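Core protein VP4 (Bluetongue virus, PDB 2JHP) caps viral mRNA as a multifunctional enzyme of the virus core, with two pockets for the methylation by-product S-adenosyl-L-homocysteine and two for guanine. Local coordinates at residues Asp36-Tyr44 against Cys518-Glu526; Ala434-Pro442 against Phe449-Met457. All coordinates share one frame; numbering follows the deposited sequence.

Overall arrangement
Contact 1 and contact 2 illustrate how a long chain is tied together at quite different sequence separations. Contact 1 joins helix 34-41 to the start of helix 523-533, 474 residues away, its centre about 31 Å from the centre of the chain, against about 18 Å for contact 2. Contact 2 closes a short excursion between strand 433-437 and helix 453-460, nested along the chain inside the loop that contact 1 closes. Their centres lie about 21 Å apart, their nearest atoms about 6 Å. Contact 2 lies near two ligands: the side chain of Trp437, which meets Tyr446 of the guanine pocket, is about 7 Å from guanine, that of Phe449 about 8 Å from S-adenosyl-L-homocysteine.

Contact 1. Residues Asp36-Tyr44 against Cys518-Glu526; sequences DLWLENGKY and CRFIGLRVE
Trp38 swings its CG to the side opposite its main-chain N (chi1 -173°), and the ring thereby reaches out from helix 34-41 to the backbone of Arg519 and the turn that follows. Its NE1 gives a hydrogen bond of 2.8 Å to the backbone O of Arg519. The acceptor lies close to the ring plane and the N-H approaches almost in line with the C=O bond, although the angle at the hydrogen is a moderate 149°. Farther along the indole, CZ2 comes to 3.3 Å from Phe520 O. Ile521 runs past the indole in the opposite direction, and its CD1 meets Trp38 CD1 at 3.6 Å. Leu523 adds its CB obliquely beside CZ2, while the aliphatic CG of Arg524 packs on CZ3 and CH2; the guanidinium plane stands 83° from that of the indole.

The turn that receives the ring is a type II beta turn from Phe520 to Leu523, with Gly522 as the N-cap of helix 523-533. Contact 1 thus joins the beginning of that helix to the end of helix 34-41, which links strands 25-27 and 48-51 of the parallel sheet and packs on Trp26 of its outermost strand. Two glycines let the backbones close in: Gly42 CA is 3.6 Å from Gly522 N, and Gly522 CA makes a C-H...O contact of 3.6 Å with Gly42 O. The same carbonyl oxygen is approached by Val525 CG2 at 3.5 Å. CG and ND2 of Asn41 both lie 4.0 Å from Ile521 CG2, but its polar atoms are engaged elsewhere, OD1 with His5 and ND2 with the backbone O of His65. Leu523 also rests on helix 551-561, and Phe520 meets His554 edge-to-face.

Contact 2. Residues Ala434-Pro442 against Phe449-Met457; sequences ATAWVGRAP and FALPRSTVM
The carbonyl oxygen of Trp437 accepts a hydrogen bond from Leu451 N at 2.9 Å, nearly straight at 160° and lying in the carbonyl plane. The same oxygen receives a C-H...O contact from Ala450 CA at 3.2 Å, so consecutive residues of 449-457 grip one acceptor. Phe449 O and Ala450 CA lie at the edge of the Trp437 indole, near its plane, and Ala450 CB packs against CD1.

Strand 433-437 is the fifth strand of the Rossmann-like fold of S-adenosylmethionine-dependent methyltransferases, next to the antiparallel strand 499-503. Here the chain leaves the sheet and loops back to helix 453-460, whose N-cap is Pro452; Val438 fills the angle between them. With chi1 at -68°, its CG1 lies opposite the carbonyl carbon and touches Val456 CG2 at 4.0 Å, while CG2, between the backbone N and the carbonyl carbon, faces Arg453 NE at 3.7 Å. Arg453, extended from CG to NE, crosses Val438 at about a right angle and lays one guanidinium face over Val438 O, 3.4 Å above the plane; its NH2 is hydrogen-bonded to Gly562 O. Toward the strand, Ala436 CB meets Leu451 CD1, and helix 421-430 packs on both side chains.

Contact 1. Residues Asp36-Tyr44 against Cys518-Glu526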
ATOM      1  N   ASP A  36       4.441  32.823  15.360  1.00 23.12           N
ATOM      2  CA  ASP A  36       4.731  33.453  14.067  1.00 24.76           C
ATOM      3  C   ASP A  36       4.514  32.482  12.916  1.00 22.05           C
ATOM      4  O   ASP A  36       3.770  32.782  11.979  1.00 12.33           O
ATOM      5  CB  ASP A  36       6.169  33.983  14.013  1.00 23.77           C
ATOM      6  CG  ASP A  36       6.323  35.333  14.678  1.00 30.69           C
ATOM      7  OD1 ASP A  36       5.669  35.583  15.714  1.00 55.59           O
ATOM      8  OD2 ASP A  36       7.116  36.148  14.161  1.00 45.45           O
ATOM      9  N   LEU A  37       5.156  31.316  12.998  1.00 17.08           N
ATOM     10  CA  LEU A  37       5.048  30.310  11.947  1.00 27.44           C
ATOM     11  C   LEU A  37       3.589  29.960  11.715  1.00 16.78           C
ATOM     12  O   LEU A  37       3.121  29.944  10.576  1.00 17.13           O
ATOM     13  CB  LEU A  37       5.804  29.031  12.315  1.00 27.34           C
ATOM     14  CG  LEU A  37       7.310  28.939  12.532  1.00 28.29           C
ATOM     15  CD1 LEU A  37       7.654  27.470  12.683  1.00 23.42           C
ATOM     16  CD2 LEU A  37       8.088  29.540  11.385  1.00 20.60           C
ATOM     17  N   TRP A  38       2.876  29.690  12.806  1.00 18.76           N
ATOM     18  CA  TRP A  38       1.493  29.257  12.721  1.00  9.04           C
ATOM     19  C   TRP A  38       0.605  30.292  12.022  1.00 17.35           C
ATOM     20  O   TRP A  38      -0.177  29.935  11.133  1.00 27.50           O
ATOM     21  CB  TRP A  38       0.943  28.911  14.102  1.00 -5.49           C
ATOM     22  CG  TRP A  38      -0.412  28.295  14.037  1.00  0.75           C
ATOM     23  CD1 TRP A  38      -0.701  26.973  13.874  1.00  5.02           C
ATOM     24  CD2 TRP A  38      -1.670  28.978  14.110  1.00  6.34           C
ATOM     25  NE1 TRP A  38      -2.061  26.786  13.847  1.00-12.21           N
ATOM     26  CE2 TRP A  38      -2.681  27.999  13.990  1.00 16.31           C
ATOM     27  CE3 TRP A  38      -2.041  30.321  14.263  1.00-12.59           C
ATOM     28  CZ2 TRP A  38      -4.044  28.319  14.021  1.00 22.32           C
ATOM     29  CZ3 TRP A  38      -3.398  30.642  14.298  1.00 28.50           C
ATOM     30  CH2 TRP A  38      -4.383  29.641  14.177  1.00 -1.69           C
ATOM     31  N   LEU A  39       0.724  31.561  12.410  1.00 21.54           N
ATOM     32  CA  LEU A  39      -0.086  32.601  11.765  1.00 25.82           C
ATOM     33  C   LEU A  39       0.421  32.975  10.366  1.00 14.05           C
ATOM     34  O   LEU A  39      -0.370  33.373   9.509  1.00 -2.39           O
ATOM     35  CB  LEU A  39      -0.332  33.827  12.666  1.00 23.88           C
ATOM     36  CG  LEU A  39       0.775  34.705  13.245  1.00141.99           C
ATOM     37  CD1 LEU A  39       1.144  35.841  12.288  1.00 19.09           C
ATOM     38  CD2 LEU A  39       0.298  35.263  14.588  1.00 -7.03           C
ATOM     39  N   GLU A  40       1.721  32.800  10.132  1.00 15.91           N
ATOM     40  CA  GLU A  40       2.285  33.038   8.809  1.00  6.76           C
ATOM     41  C   GLU A  40       1.912  31.975   7.800  1.00  5.81           C
ATOM     42  O   GLU A  40       1.396  32.289   6.732  1.00 14.83           O
ATOM     43  CB  GLU A  40       3.805  33.207   8.854  1.00 -4.89           C
ATOM     44  CG  GLU A  40       4.239  34.657   9.023  1.00  4.24           C
ATOM     45  CD  GLU A  40       3.500  35.594   8.079  1.00 20.84           C
ATOM     46  OE1 GLU A  40       3.311  35.230   6.892  1.00 35.46           O
ATOM     47  OE2 GLU A  40       3.105  36.693   8.533  1.00 27.06           O
ATOM     48  N   ASN A  41       2.185  30.721   8.148  1.00 -6.18           N
ATOM     49  CA  ASN A  41       1.847  29.569   7.309  1.00  4.08           C
ATOM     50  C   ASN A  41       0.355  29.532   6.950  1.00 15.48           C
ATOM     51  O   ASN A  41      -0.004  29.149   5.837  1.00 12.81           O
ATOM     52  CB  ASN A  41       2.284  28.256   7.997  1.00 10.78           C
ATOM     53  CG  ASN A  41       2.444  27.089   7.018  1.00 57.11           C
ATOM     54  OD1 ASN A  41       2.321  27.253   5.805  1.00 10.19           O
ATOM     55  ND2 ASN A  41       2.724  25.902   7.553  1.00  4.99           N
ATOM     56  N   GLY A  42      -0.500  29.961   7.882  1.00 13.10           N
ATOM     57  CA  GLY A  42      -1.951  29.937   7.683  1.00 -8.97           C
ATOM     58  C   GLY A  42      -2.481  30.897   6.637  1.00 -4.49           C
ATOM     59  O   GLY A  42      -3.646  30.806   6.242  1.00 20.99           O
ATOM     60  N   LYS A  43      -1.637  31.840   6.210  1.00 -3.72           N
ATOM     61  CA  LYS A  43      -1.998  32.816   5.173  1.00  7.63           C
ATOM     62  C   LYS A  43      -1.994  32.191   3.781  1.00 11.74           C
ATOM     63  O   LYS A  43      -2.623  32.712   2.854  1.00 19.23           O
ATOM     64  CB  LYS A  43      -1.042  34.009   5.185  1.00 13.86           C
ATOM     65  CG  LYS A  43      -1.077  34.823   6.455  1.00  7.55           C
ATOM     66  CD  LYS A  43      -0.386  36.160   6.272  1.00 16.28           C
ATOM     67  CE  LYS A  43      -0.035  36.812   7.606  1.00 17.69           C
ATOM     68  NZ  LYS A  43      -1.158  36.839   8.590  1.00 36.53           N
ATOM     69  N   TYR A  44      -1.294  31.069   3.637  1.00 13.66           N
ATOM     70  CA  TYR A  44      -1.102  30.463   2.323  1.00 -5.55           C
ATOM     71  C   TYR A  44      -2.147  29.397   1.992  1.00 -3.41           C
ATOM     72  O   TYR A  44      -2.399  28.485   2.784  1.00  8.26           O
ATOM     73  CB  TYR A  44       0.321  29.911   2.208  1.00  3.82           C
ATOM     74  CG  TYR A  44       1.377  30.949   2.498  1.00 -8.61           C
ATOM     75  CD1 TYR A  44       2.169  30.863   3.643  1.00 13.03           C
ATOM     76  CD2 TYR A  44       1.577  32.039   1.632  1.00  6.03           C
ATOM     77  CE1 TYR A  44       3.139  31.818   3.920  1.00 22.82           C
ATOM     78  CE2 TYR A  44       2.549  33.003   1.899  1.00 11.94           C
ATOM     79  CZ  TYR A  44       3.321  32.886   3.049  1.00  2.98           C
ATOM     80  OH  TYR A  44       4.280  33.831   3.329  1.00 40.42           O
ATOM     81  N   CYS A 518      -2.947  18.292  16.971  1.00 14.39           N
ATOM     82  CA  CYS A 518      -3.191  19.724  16.841  1.00 10.24           C
ATOM     83  C   CYS A 518      -2.193  20.446  15.951  1.00 22.42           C
ATOM     84  O   CYS A 518      -1.038  20.656  16.325  1.00 32.07           O
ATOM     85  CB  CYS A 518      -3.219  20.385  18.223  1.00 19.29           C
ATOM     86  SG  CYS A 518      -4.475  19.718  19.320  1.00 17.51           S
ATOM     87  N   ARG A 519      -2.661  20.821  14.764  1.00 18.99           N
ATOM     88  CA  ARG A 519      -1.906  21.684  13.866  1.00 14.08           C
ATOM     89  C   ARG A 519      -2.777  22.882  13.488  1.00 13.34           C
ATOM     90  O   ARG A 519      -2.450  24.011  13.836  1.00 11.54           O
ATOM     91  CB  ARG A 519      -1.393  20.895  12.651  1.00  4.23           C
ATOM     92  CG  ARG A 519      -0.219  19.942  13.005  1.00 -9.34           C
ATOM     93  CD  ARG A 519      -0.165  18.682  12.156  1.00 16.13           C
ATOM     94  NE  ARG A 519      -1.146  17.698  12.612  1.00-10.48           N
ATOM     95  CZ  ARG A 519      -2.156  17.239  11.881  1.00  6.21           C
ATOM     96  NH1 ARG A 519      -2.319  17.646  10.621  1.00-12.60           N
ATOM     97  NH2 ARG A 519      -2.995  16.357  12.409  1.00-11.37           N
ATOM     98  N   PHE A 520      -3.900  22.612  12.820  1.00 -7.66           N
ATOM     99  CA  PHE A 520      -4.941  23.594  12.465  1.00 18.26           C
ATOM    100  C   PHE A 520      -4.412  24.756  11.630  1.00 18.31           C
ATOM    101  O   PHE A 520      -4.790  25.922  11.838  1.00 17.50           O
ATOM    102  CB  PHE A 520      -5.690  24.102  13.704  1.00 39.19           C
ATOM    103  CG  PHE A 520      -6.303  23.015  14.530  1.00 15.63           C
ATOM    104  CD1 PHE A 520      -5.908  22.827  15.850  1.00 31.57           C
ATOM    105  CD2 PHE A 520      -7.276  22.167  13.992  1.00 20.20           C
ATOM    106  CE1 PHE A 520      -6.469  21.826  16.621  1.00  8.75           C
ATOM    107  CE2 PHE A 520      -7.837  21.154  14.751  1.00 33.76           C
ATOM    108  CZ  PHE A 520      -7.433  20.987  16.072  1.00 11.70           C
ATOM    109  N   ILE A 521      -3.537  24.421  10.686  1.00 21.72           N
ATOM    110  CA  ILE A 521      -2.916  25.403   9.809  1.00 20.20           C
ATOM    111  C   ILE A 521      -3.981  26.026   8.904  1.00 14.07           C
ATOM    112  O   ILE A 521      -4.738  25.320   8.232  1.00 21.78           O
ATOM    113  CB  ILE A 521      -1.759  24.782   8.970  1.00 12.43           C
ATOM    114  CG1 ILE A 521      -0.658  24.201   9.881  1.00 22.83           C
ATOM    115  CG2 ILE A 521      -1.202  25.796   7.975  1.00 10.10           C
ATOM    116  CD1 ILE A 521       0.020  25.207  10.814  1.00  4.69           C
ATOM    117  N   GLY A 522      -4.047  27.352   8.922  1.00 20.26           N
ATOM    118  CA  GLY A 522      -4.988  28.070   8.091  1.00 -6.06           C
ATOM    119  C   GLY A 522      -6.317  28.371   8.754  1.00 10.30           C
ATOM    120  O   GLY A 522      -7.191  29.003   8.138  1.00 13.43           O
ATOM    121  N   LEU A 523      -6.467  27.952  10.010  1.00  8.88           N
ATOM    122  CA  LEU A 523      -7.722  28.115  10.741  1.00 10.43           C
ATOM    123  C   LEU A 523      -8.289  29.540  10.702  1.00  9.65           C
ATOM    124  O   LEU A 523      -9.498  29.721  10.565  1.00 20.45           O
ATOM    125  CB  LEU A 523      -7.582  27.622  12.187  1.00  7.45           C
ATOM    126  CG  LEU A 523      -8.867  27.497  13.021  1.00 15.83           C
ATOM    127  CD1 LEU A 523      -9.774  26.394  12.485  1.00 17.35           C
ATOM    128  CD2 LEU A 523      -8.523  27.250  14.476  1.00  9.88           C
ATOM    129  N   ARG A 524      -7.418  30.543  10.819  1.00 -5.50           N
ATOM    130  CA  ARG A 524      -7.868  31.942  10.843  1.00 -7.57           C
ATOM    131  C   ARG A 524      -8.507  32.371   9.525  1.00  9.93           C
ATOM    132  O   ARG A 524      -9.575  32.976   9.503  1.00 23.07           O
ATOM    133  CB  ARG A 524      -6.718  32.883  11.191  1.00-10.00           C
ATOM    134  CG  ARG A 524      -6.204  32.698  12.602  1.00-18.17           C
ATOM    135  CD  ARG A 524      -5.939  34.050  13.235  1.00-12.43           C
ATOM    136  NE  ARG A 524      -6.073  34.001  14.692  1.00 15.78           N
ATOM    137  CZ  ARG A 524      -5.769  35.009  15.506  1.00 23.28           C
ATOM    138  NH1 ARG A 524      -5.297  36.149  15.010  1.00 19.34           N
ATOM    139  NH2 ARG A 524      -5.935  34.879  16.818  1.00 -3.43           N
ATOM    140  N   VAL A 525      -7.840  32.035   8.430  1.00 -7.70           N
ATOM    141  CA  VAL A 525      -8.372  32.275   7.088  1.00-10.36           C
ATOM    142  C   VAL A 525      -9.693  31.548   6.880  1.00 -9.75           C
ATOM    143  O   VAL A 525     -10.630  32.091   6.303  1.00  8.61           O
ATOM    144  CB  VAL A 525      -7.340  31.905   6.003  1.00  5.24           C
ATOM    145  CG1 VAL A 525      -8.018  31.635   4.681  1.00  2.65           C
ATOM    146  CG2 VAL A 525      -6.322  33.040   5.872  1.00-11.99           C
ATOM    147  N   GLU A 526      -9.763  30.334   7.402  1.00-11.38           N
ATOM    148  CA  GLU A 526     -10.954  29.508   7.273  1.00 -8.60           C
ATOM    149  C   GLU A 526     -12.177  30.084   8.006  1.00  6.16           C
ATOM    150  O   GLU A 526     -13.320  29.870   7.590  1.00 19.18           O
ATOM    151  CB  GLU A 526     -10.640  28.085   7.736  1.00  9.36           C
ATOM    152  CG  GLU A 526      -9.871  27.265   6.713  1.00 16.54           C
ATOM    153  CD  GLU A 526     -10.739  26.811   5.536  1.00 39.12           C
ATOM    154  OE1 GLU A 526     -11.985  26.955   5.605  1.00 29.56           O
ATOM    155  OE2 GLU A 526     -10.169  26.308   4.544  1.00 39.13           O
TER

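Contact 2. Residues Ala434-Pro442 against Phe449-Met457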
ATOM      1  N   ALA A 434      -7.033   1.795   8.981  1.00 16.59           N
ATOM      2  CA  ALA A 434      -7.782   1.963   7.739  1.00 25.10           C
ATOM      3  C   ALA A 434      -7.583   3.377   7.188  1.00 19.17           C
ATOM      4  O   ALA A 434      -7.301   4.315   7.947  1.00 22.89           O
ATOM      5  CB  ALA A 434      -9.251   1.660   7.973  1.00 10.05           C
ATOM      6  N   THR A 435      -7.689   3.521   5.872  1.00 17.60           N
ATOM      7  CA  THR A 435      -7.580   4.834   5.235  1.00 30.24           C
ATOM      8  C   THR A 435      -8.823   5.176   4.422  1.00 17.90           C
ATOM      9  O   THR A 435      -9.485   4.294   3.896  1.00 19.32           O
ATOM     10  CB  THR A 435      -6.363   4.939   4.294  1.00 30.01           C
ATOM     11  OG1 THR A 435      -6.450   3.917   3.298  1.00 35.65           O
ATOM     12  CG2 THR A 435      -5.060   4.826   5.058  1.00 42.01           C
ATOM     13  N   ALA A 436      -9.112   6.468   4.333  1.00 21.85           N
ATOM     14  CA  ALA A 436     -10.176   6.973   3.494  1.00 22.45           C
ATOM     15  C   ALA A 436      -9.765   8.300   2.867  1.00 25.02           C
ATOM     16  O   ALA A 436      -9.216   9.182   3.524  1.00 33.73           O
ATOM     17  CB  ALA A 436     -11.460   7.135   4.289  1.00 46.19           C
ATOM     18  N   TRP A 437     -10.034   8.424   1.583  1.00 21.17           N
ATOM     19  CA  TRP A 437      -9.733   9.636   0.846  1.00 -4.27           C
ATOM     20  C   TRP A 437     -10.702  10.791   1.195  1.00  8.92           C
ATOM     21  O   TRP A 437     -11.922  10.605   1.163  1.00 16.63           O
ATOM     22  CB  TRP A 437      -9.797   9.331  -0.650  1.00 33.09           C
ATOM     23  CG  TRP A 437      -9.468  10.477  -1.492  1.00 15.91           C
ATOM     24  CD1 TRP A 437     -10.347  11.366  -2.043  1.00 -9.89           C
ATOM     25  CD2 TRP A 437      -8.167  10.893  -1.913  1.00 20.78           C
ATOM     26  NE1 TRP A 437      -9.674  12.302  -2.797  1.00 15.37           N
ATOM     27  CE2 TRP A 437      -8.334  12.036  -2.726  1.00-11.16           C
ATOM     28  CE3 TRP A 437      -6.879  10.405  -1.698  1.00  6.91           C
ATOM     29  CZ2 TRP A 437      -7.261  12.701  -3.318  1.00-10.79           C
ATOM     30  CZ3 TRP A 437      -5.805  11.067  -2.275  1.00 -7.99           C
ATOM     31  CH2 TRP A 437      -6.005  12.207  -3.084  1.00-12.02           C
ATOM     32  N   VAL A 438     -10.143  11.958   1.527  1.00 12.18           N
ATOM     33  CA  VAL A 438     -10.919  13.126   1.920  1.00-10.33           C
ATOM     34  C   VAL A 438     -10.539  14.333   1.070  1.00 -7.33           C
ATOM     35  O   VAL A 438     -11.177  15.388   1.161  1.00  7.66           O
ATOM     36  CB  VAL A 438     -10.760  13.468   3.427  1.00-12.12           C
ATOM     37  CG1 VAL A 438     -11.402  12.395   4.302  1.00-11.94           C
ATOM     38  CG2 VAL A 438      -9.301  13.676   3.794  1.00-11.76           C
ATOM     39  N   GLY A 439      -9.500  14.183   0.250  1.00 10.28           N
ATOM     40  CA  GLY A 439      -9.032  15.251  -0.608  1.00  9.62           C
ATOM     41  C   GLY A 439     -10.098  15.750  -1.570  1.00 -6.64           C
ATOM     42  O   GLY A 439     -10.826  14.957  -2.160  1.00  8.61           O
ATOM     43  N   ARG A 440     -10.193  17.070  -1.719  1.00 10.91           N
ATOM     44  CA  ARG A 440     -11.211  17.676  -2.590  1.00 16.27           C
ATOM     45  C   ARG A 440     -10.630  18.276  -3.863  1.00 22.02           C
ATOM     46  O   ARG A 440     -11.377  18.533  -4.804  1.00 23.50           O
ATOM     47  CB  ARG A 440     -12.042  18.735  -1.843  1.00  8.80           C
ATOM     48  CG  ARG A 440     -12.692  18.222  -0.588  1.00 21.30           C
ATOM     49  CD  ARG A 440     -13.771  19.150  -0.116  1.00 25.64           C
ATOM     50  NE  ARG A 440     -14.865  18.372   0.451  1.00 36.20           N
ATOM     51  CZ  ARG A 440     -15.990  18.051  -0.186  1.00 38.54           C
ATOM     52  NH1 ARG A 440     -16.209  18.459  -1.432  1.00 17.92           N
ATOM     53  NH2 ARG A 440     -16.909  17.322   0.438  1.00 56.25           N
ATOM     54  N   ALA A 441      -9.313  18.504  -3.888  1.00 26.95           N
ATOM     55  CA  ALA A 441      -8.624  18.983  -5.102  1.00 29.78           C
ATOM     56  C   ALA A 441      -8.878  18.003  -6.253  1.00 34.52           C
ATOM     57  O   ALA A 441      -9.287  16.866  -6.013  1.00 26.28           O
ATOM     58  CB  ALA A 441      -7.126  19.201  -4.853  1.00 32.10           C
ATOM     59  N   PRO A 442      -8.679  18.440  -7.507  1.00 36.45           N
ATOM     60  CA  PRO A 442      -9.428  17.737  -8.529  1.00 35.56           C
ATOM     61  C   PRO A 442      -8.815  16.706  -9.508  1.00 34.10           C
ATOM     62  O   PRO A 442      -8.919  16.951 -10.717  1.00 28.87           O
ATOM     63  CB  PRO A 442      -9.973  18.910  -9.369  1.00 31.36           C
ATOM     64  CG  PRO A 442      -8.968  20.078  -9.119  1.00 42.66           C
ATOM     65  CD  PRO A 442      -7.964  19.586  -8.090  1.00 28.59           C
ATOM     66  N   PHE A 449     -13.307   8.732  -4.449  1.00 10.84           N
ATOM     67  CA  PHE A 449     -14.240   9.758  -4.031  1.00 -8.98           C
ATOM     68  C   PHE A 449     -13.887  10.172  -2.608  1.00  4.89           C
ATOM     69  O   PHE A 449     -13.392   9.364  -1.818  1.00 10.82           O
ATOM     70  CB  PHE A 449     -15.681   9.259  -4.138  1.00 -7.04           C
ATOM     71  CG  PHE A 449     -16.021   8.134  -3.189  1.00 16.02           C
ATOM     72  CD1 PHE A 449     -16.533   8.397  -1.903  1.00  4.89           C
ATOM     73  CD2 PHE A 449     -15.861   6.813  -3.576  1.00 14.96           C
ATOM     74  CE1 PHE A 449     -16.866   7.377  -1.043  1.00 -9.76           C
ATOM     75  CE2 PHE A 449     -16.194   5.781  -2.693  1.00  9.91           C
ATOM     76  CZ  PHE A 449     -16.693   6.074  -1.432  1.00 10.97           C
ATOM     77  N   ALA A 450     -14.135  11.441  -2.295  1.00  8.62           N
ATOM     78  CA  ALA A 450     -13.840  12.016  -0.987  1.00 11.98           C
ATOM     79  C   ALA A 450     -14.994  11.874   0.002  1.00 13.58           C
ATOM     80  O   ALA A 450     -16.120  12.225  -0.307  1.00 20.18           O
ATOM     81  CB  ALA A 450     -13.459  13.486  -1.143  1.00  5.26           C
ATOM     82  N   LEU A 451     -14.697  11.355   1.194  1.00 14.32           N
ATOM     83  CA  LEU A 451     -15.622  11.388   2.331  1.00 20.98           C
ATOM     84  C   LEU A 451     -15.554  12.782   2.938  1.00 20.01           C
ATOM     85  O   LEU A 451     -14.473  13.347   3.038  1.00 20.45           O
ATOM     86  CB  LEU A 451     -15.231  10.356   3.404  1.00 17.20           C
ATOM     87  CG  LEU A 451     -15.382   8.856   3.149  1.00 37.83           C
ATOM     88  CD1 LEU A 451     -15.173   8.070   4.423  1.00-10.36           C
ATOM     89  CD2 LEU A 451     -16.732   8.524   2.511  1.00 -6.13           C
ATOM     90  N   PRO A 452     -16.711  13.369   3.295  1.00 16.57           N
ATOM     91  CA  PRO A 452     -16.655  14.655   3.995  1.00  6.78           C
ATOM     92  C   PRO A 452     -15.847  14.546   5.277  1.00 13.47           C
ATOM     93  O   PRO A 452     -16.133  13.687   6.101  1.00 11.11           O
ATOM     94  CB  PRO A 452     -18.139  14.950   4.294  1.00 -9.69           C
ATOM     95  CG  PRO A 452     -18.892  14.204   3.254  1.00-11.23           C
ATOM     96  CD  PRO A 452     -18.108  12.949   3.040  1.00 10.37           C
ATOM     97  N   ARG A 453     -14.834  15.393   5.430  1.00  7.58           N
ATOM     98  CA  ARG A 453     -13.973  15.399   6.630  1.00 15.09           C
ATOM     99  C   ARG A 453     -14.712  15.475   7.962  1.00 19.99           C
ATOM    100  O   ARG A 453     -14.372  14.765   8.907  1.00 22.29           O
ATOM    101  CB  ARG A 453     -12.974  16.546   6.581  1.00 14.42           C
ATOM    102  CG  ARG A 453     -11.846  16.340   5.606  1.00 12.84           C
ATOM    103  CD  ARG A 453     -10.820  17.407   5.803  1.00 34.29           C
ATOM    104  NE  ARG A 453      -9.702  17.220   4.904  1.00 18.52           N
ATOM    105  CZ  ARG A 453      -9.650  17.686   3.656  1.00 10.40           C
ATOM    106  NH1 ARG A 453      -8.576  17.447   2.917  1.00 12.47           N
ATOM    107  NH2 ARG A 453     -10.668  18.384   3.156  1.00 16.74           N
ATOM    108  N   SER A 454     -15.708  16.350   8.037  1.00 18.46           N
ATOM    109  CA  SER A 454     -16.444  16.559   9.275  1.00 20.59           C
ATOM    110  C   SER A 454     -17.248  15.321   9.629  1.00 16.67           C
ATOM    111  O   SER A 454     -17.380  14.980  10.800  1.00 25.06           O
ATOM    112  CB  SER A 454     -17.344  17.790   9.182  1.00 21.22           C
ATOM    113  OG  SER A 454     -18.383  17.601   8.236  1.00 17.19           O
ATOM    114  N   THR A 455     -17.764  14.637   8.613  1.00 15.44           N
ATOM    115  CA  THR A 455     -18.481  13.379   8.823  1.00 20.59           C
ATOM    116  C   THR A 455     -17.526  12.295   9.353  1.00 16.34           C
ATOM    117  O   THR A 455     -17.880  11.529  10.253  1.00 22.55           O
ATOM    118  CB  THR A 455     -19.191  12.920   7.526  1.00 26.35           C
ATOM    119  OG1 THR A 455     -19.917  14.020   6.972  1.00 14.82           O
ATOM    120  CG2 THR A 455     -20.175  11.802   7.811  1.00 -8.50           C
ATOM    121  N   VAL A 456     -16.318  12.256   8.794  1.00 16.80           N
ATOM    122  CA  VAL A 456     -15.289  11.309   9.203  1.00 13.08           C
ATOM    123  C   VAL A 456     -14.991  11.515  10.678  1.00 15.59           C
ATOM    124  O   VAL A 456     -15.102  10.577  11.467  1.00 14.98           O
ATOM    125  CB  VAL A 456     -13.972  11.472   8.373  1.00 15.54           C
ATOM    126  CG1 VAL A 456     -12.910  10.506   8.859  1.00 20.56           C
ATOM    127  CG2 VAL A 456     -14.225  11.267   6.898  1.00 18.80           C
ATOM    128  N   MET A 457     -14.625  12.747  11.037  1.00 20.85           N
ATOM    129  CA  MET A 457     -14.396  13.148  12.422  1.00 18.05           C
ATOM    130  C   MET A 457     -15.511  12.722  13.381  1.00 17.11           C
ATOM    131  O   MET A 457     -15.250  12.162  14.455  1.00 22.00           O
ATOM    132  CB  MET A 457     -14.242  14.659  12.501  1.00 17.06           C
ATOM    133  CG  MET A 457     -12.863  15.161  12.176  1.00 12.65           C
ATOM    134  SD  MET A 457     -12.752  16.944  12.344  1.00 16.36           S
ATOM    135  CE  MET A 457     -12.873  17.162  14.109  1.00  6.22           C
TER